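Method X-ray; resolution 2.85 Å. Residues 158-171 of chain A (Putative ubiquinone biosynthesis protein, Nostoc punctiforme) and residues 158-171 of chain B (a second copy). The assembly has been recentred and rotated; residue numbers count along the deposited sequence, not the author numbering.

Chain A (158-171) SVMLLSFGMVMISL
Chain B, residues 158-171: SVMLLSFGMVMISL

Residues 158-171 of both chains are continuous α-helix (phi/psi near -60/-49), paired about an exact two-fold axis; the helices run nearly antiparallel (161°), their axes 9.0 Å apart at closest approach, and 630 Å² is buried. Along chain B, Val B159 (chi1 t) points toward chain A, its CG1 4.2 Å from Met A166 CB and 3.6 Å from Ser A170 OG. Selenomethionine Met B160 (m, m, chi3 110°) leaves its backbone sideways, but its end bends inward, placing SE 4.3 Å from Val A167 CG2 and CE 3.0 Å from Ser A170 OG. At the centre, Ser B163 (m) faces Ser A163 with CA atoms 4.4 Å and CB atoms 3.8 Å apart, a spacing that suits a small side chain. Ser B163 OG donates to Ser A163 O at 3.3 Å, and symmetry repeats the bond from Ser A163 OG to Ser B163 O. Phe B164 (t, chi2 83°) points away. Selenomethionine Met B166 (chi1 -91°, chi2 t, chi3 m) points toward chain A, and its CE meets Met A166 CE at 3.7 Å. Val B167 (t) lies sideways, yet its CG2 reaches Ser A163 OG at 3.3 Å. Ser B170 (p) turns its OG back to Met B166 O at 2.6 Å, satisfying the hydroxyl within its own helix while it packs against Val A159 and Met A160.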

# COMPACT_ATOMS: atom_id res chain seq x y z
N SER A 158 14.36 11.70 -7.51
CA SER A 158 15.23 10.84 -8.32
C SER A 158 15.32 9.43 -7.71
O SER A 158 15.08 8.43 -8.41
CB SER A 158 16.61 11.46 -8.49
OG SER A 158 16.51 12.66 -9.25
N VAL A 159 15.59 9.35 -6.39
CA VAL A 159 15.68 8.09 -5.65
C VAL A 159 14.40 7.30 -5.83
O VAL A 159 14.44 6.12 -6.13
CB VAL A 159 15.93 8.31 -4.15
CG1 VAL A 159 16.35 7.02 -3.46
CG2 VAL A 159 16.94 9.41 -3.90
N MSE A 160 13.25 7.96 -5.58
CA MSE A 160 11.91 7.40 -5.67
C MSE A 160 11.63 6.95 -7.08
O MSE A 160 11.24 5.78 -7.27
CB MSE A 160 10.84 8.40 -5.20
CG MSE A 160 10.99 8.84 -3.72
SE MSE A 160 11.08 7.40 -2.40
CE MSE A 160 12.86 7.58 -1.91
N LEU A 161 11.90 7.84 -8.08
CA LEU A 161 11.71 7.52 -9.50
C LEU A 161 12.59 6.41 -9.99
O LEU A 161 12.13 5.67 -10.87
CB LEU A 161 11.77 8.75 -10.42
CG LEU A 161 10.56 9.71 -10.37
CD1 LEU A 161 10.80 10.93 -11.21
CD2 LEU A 161 9.24 9.00 -10.75
N LEU A 162 13.81 6.23 -9.41
CA LEU A 162 14.69 5.12 -9.78
C LEU A 162 14.12 3.81 -9.29
O LEU A 162 13.89 2.94 -10.13
CB LEU A 162 16.11 5.28 -9.27
CG LEU A 162 17.16 5.26 -10.36
CD1 LEU A 162 17.79 6.60 -10.48
CD2 LEU A 162 18.23 4.30 -10.05
N SER A 163 13.81 3.68 -7.96
CA SER A 163 13.20 2.49 -7.33
C SER A 163 11.93 2.08 -8.03
O SER A 163 11.77 0.93 -8.41
CB SER A 163 12.89 2.74 -5.87
OG SER A 163 14.09 2.95 -5.15
N PHE A 164 11.04 3.07 -8.26
CA PHE A 164 9.76 2.92 -8.96
C PHE A 164 10.00 2.29 -10.33
O PHE A 164 9.39 1.26 -10.63
CB PHE A 164 9.09 4.30 -9.10
CG PHE A 164 7.90 4.32 -10.03
CD1 PHE A 164 6.65 3.93 -9.58
CD2 PHE A 164 8.05 4.68 -11.37
CE1 PHE A 164 5.55 3.93 -10.45
CE2 PHE A 164 6.95 4.66 -12.24
CZ PHE A 164 5.72 4.28 -11.78
N GLY A 165 10.91 2.91 -11.09
CA GLY A 165 11.35 2.48 -12.41
C GLY A 165 11.70 1.00 -12.43
O GLY A 165 11.01 0.21 -13.08
N MSE A 166 12.68 0.62 -11.60
CA MSE A 166 13.16 -0.75 -11.44
C MSE A 166 12.06 -1.76 -11.11
O MSE A 166 11.99 -2.80 -11.76
CB MSE A 166 14.25 -0.80 -10.37
CG MSE A 166 15.67 -0.61 -10.92
SE MSE A 166 16.91 -0.40 -9.45
CE MSE A 166 16.57 1.31 -9.07
N VAL A 167 11.18 -1.43 -10.14
CA VAL A 167 10.06 -2.24 -9.66
C VAL A 167 8.98 -2.42 -10.76
O VAL A 167 8.51 -3.54 -10.98
CB VAL A 167 9.48 -1.62 -8.36
CG1 VAL A 167 8.17 -2.29 -7.95
CG2 VAL A 167 10.47 -1.71 -7.23
N MSE A 168 8.56 -1.32 -11.41
CA MSE A 168 7.50 -1.36 -12.43
C MSE A 168 7.90 -2.11 -13.69
O MSE A 168 7.06 -2.83 -14.26
CB MSE A 168 6.97 0.04 -12.73
CG MSE A 168 6.26 0.69 -11.52
SE MSE A 168 4.67 -0.25 -10.88
CE MSE A 168 5.27 -0.71 -9.28
N ILE A 169 9.17 -1.98 -14.12
CA ILE A 169 9.68 -2.70 -15.28
C ILE A 169 9.83 -4.19 -14.94
O ILE A 169 9.28 -5.01 -15.66
CB ILE A 169 10.96 -2.07 -15.89
CG1 ILE A 169 10.77 -0.55 -16.28
CG2 ILE A 169 11.58 -2.93 -17.03
CD1 ILE A 169 9.62 -0.19 -17.15
N SER A 170 10.52 -4.55 -13.84
CA SER A 170 10.66 -5.96 -13.45
C SER A 170 9.32 -6.65 -13.19
O SER A 170 9.16 -7.81 -13.58
CB SER A 170 11.63 -6.15 -12.30
OG SER A 170 11.31 -5.28 -11.23
N LEU A 171 8.34 -5.94 -12.60
CA LEU A 171 7.01 -6.52 -12.37
C LEU A 171 6.15 -6.65 -13.62
O LEU A 171 5.68 -7.75 -13.92
CB LEU A 171 6.21 -5.80 -11.28
CG LEU A 171 6.64 -6.07 -9.85
CD1 LEU A 171 6.01 -5.08 -8.90
CD2 LEU A 171 6.31 -7.47 -9.44
N SER B 158 16.59 -9.61 -5.67
CA SER B 158 17.67 -8.61 -5.69
C SER B 158 17.13 -7.23 -6.11
O SER B 158 17.36 -6.23 -5.40
CB SER B 158 18.81 -9.06 -6.59
OG SER B 158 19.42 -10.22 -6.05
N VAL B 159 16.36 -7.19 -7.22
CA VAL B 159 15.75 -5.96 -7.74
C VAL B 159 14.90 -5.32 -6.65
O VAL B 159 15.01 -4.12 -6.42
CB VAL B 159 14.86 -6.22 -8.97
CG1 VAL B 159 14.51 -4.93 -9.68
CG2 VAL B 159 15.50 -7.21 -9.91
N MSE B 160 14.02 -6.12 -6.03
CA MSE B 160 13.09 -5.70 -4.98
C MSE B 160 13.86 -5.22 -3.77
O MSE B 160 13.60 -4.10 -3.31
CB MSE B 160 12.14 -6.84 -4.59
CG MSE B 160 11.23 -7.33 -5.74
SE MSE B 160 10.18 -5.96 -6.65
CE MSE B 160 11.07 -5.96 -8.28
N LEU B 161 14.87 -6.02 -3.32
CA LEU B 161 15.72 -5.67 -2.18
C LEU B 161 16.55 -4.43 -2.41
O LEU B 161 16.78 -3.71 -1.44
CB LEU B 161 16.56 -6.83 -1.64
CG LEU B 161 15.80 -7.92 -0.86
CD1 LEU B 161 16.72 -9.06 -0.51
CD2 LEU B 161 15.10 -7.35 0.39
N LEU B 162 16.95 -4.15 -3.68
CA LEU B 162 17.69 -2.92 -4.01
C LEU B 162 16.80 -1.71 -3.87
O LEU B 162 17.15 -0.84 -3.09
CB LEU B 162 18.32 -2.95 -5.39
CG LEU B 162 19.82 -2.76 -5.38
CD1 LEU B 162 20.49 -4.01 -5.82
CD2 LEU B 162 20.22 -1.69 -6.33
N SER B 163 15.62 -1.68 -4.57
CA SER B 163 14.61 -0.60 -4.51
C SER B 163 14.19 -0.31 -3.09
O SER B 163 14.23 0.84 -2.66
CB SER B 163 13.37 -0.96 -5.31
OG SER B 163 13.71 -1.07 -6.68
N PHE B 164 13.86 -1.38 -2.34
CA PHE B 164 13.47 -1.35 -0.93
C PHE B 164 14.54 -0.62 -0.12
O PHE B 164 14.22 0.34 0.58
CB PHE B 164 13.27 -2.79 -0.42
CG PHE B 164 13.12 -2.89 1.08
CD1 PHE B 164 11.89 -2.68 1.69
CD2 PHE B 164 14.23 -3.17 1.88
CE1 PHE B 164 11.76 -2.76 3.08
CE2 PHE B 164 14.10 -3.24 3.28
CZ PHE B 164 12.87 -3.02 3.86
N GLY B 165 15.79 -1.10 -0.28
CA GLY B 165 16.99 -0.55 0.35
C GLY B 165 17.07 0.95 0.17
O GLY B 165 16.98 1.68 1.16
N MSE B 166 17.11 1.39 -1.09
CA MSE B 166 17.17 2.81 -1.47
C MSE B 166 16.06 3.66 -0.86
O MSE B 166 16.35 4.72 -0.31
CB MSE B 166 17.14 2.93 -2.99
CG MSE B 166 18.53 2.93 -3.64
SE MSE B 166 18.35 2.79 -5.57
CE MSE B 166 18.04 1.04 -5.66
N VAL B 167 14.79 3.19 -0.92
CA VAL B 167 13.59 3.84 -0.41
C VAL B 167 13.61 3.95 1.14
O VAL B 167 13.33 5.02 1.68
CB VAL B 167 12.32 3.10 -0.92
CG1 VAL B 167 11.05 3.59 -0.24
CG2 VAL B 167 12.19 3.24 -2.42
N MSE B 168 13.92 2.84 1.84
CA MSE B 168 13.92 2.81 3.31
C MSE B 168 15.01 3.67 3.94
O MSE B 168 14.76 4.31 4.97
CB MSE B 168 13.93 1.38 3.83
CG MSE B 168 12.65 0.59 3.47
SE MSE B 168 10.99 1.32 4.21
CE MSE B 168 10.20 1.76 2.70
N ILE B 169 16.21 3.70 3.31
CA ILE B 169 17.31 4.53 3.79
C ILE B 169 17.00 6.01 3.51
O ILE B 169 17.04 6.80 4.45
CB ILE B 169 18.70 4.08 3.26
CG1 ILE B 169 19.02 2.57 3.60
CG2 ILE B 169 19.84 5.06 3.65
CD1 ILE B 169 18.89 2.12 5.01
N SER B 170 16.64 6.39 2.27
CA SER B 170 16.29 7.79 1.98
C SER B 170 15.11 8.30 2.78
O SER B 170 15.15 9.46 3.23
CB SER B 170 16.11 8.03 0.49
OG SER B 170 15.23 7.08 -0.06
N LEU B 171 14.09 7.46 3.05
CA LEU B 171 12.95 7.88 3.87
C LEU B 171 13.24 7.97 5.36
O LEU B 171 13.01 9.01 5.96
CB LEU B 171 11.70 7.02 3.65
CG LEU B 171 10.94 7.26 2.36
CD1 LEU B 171 9.94 6.16 2.11
CD2 LEU B 171 10.26 8.60 2.38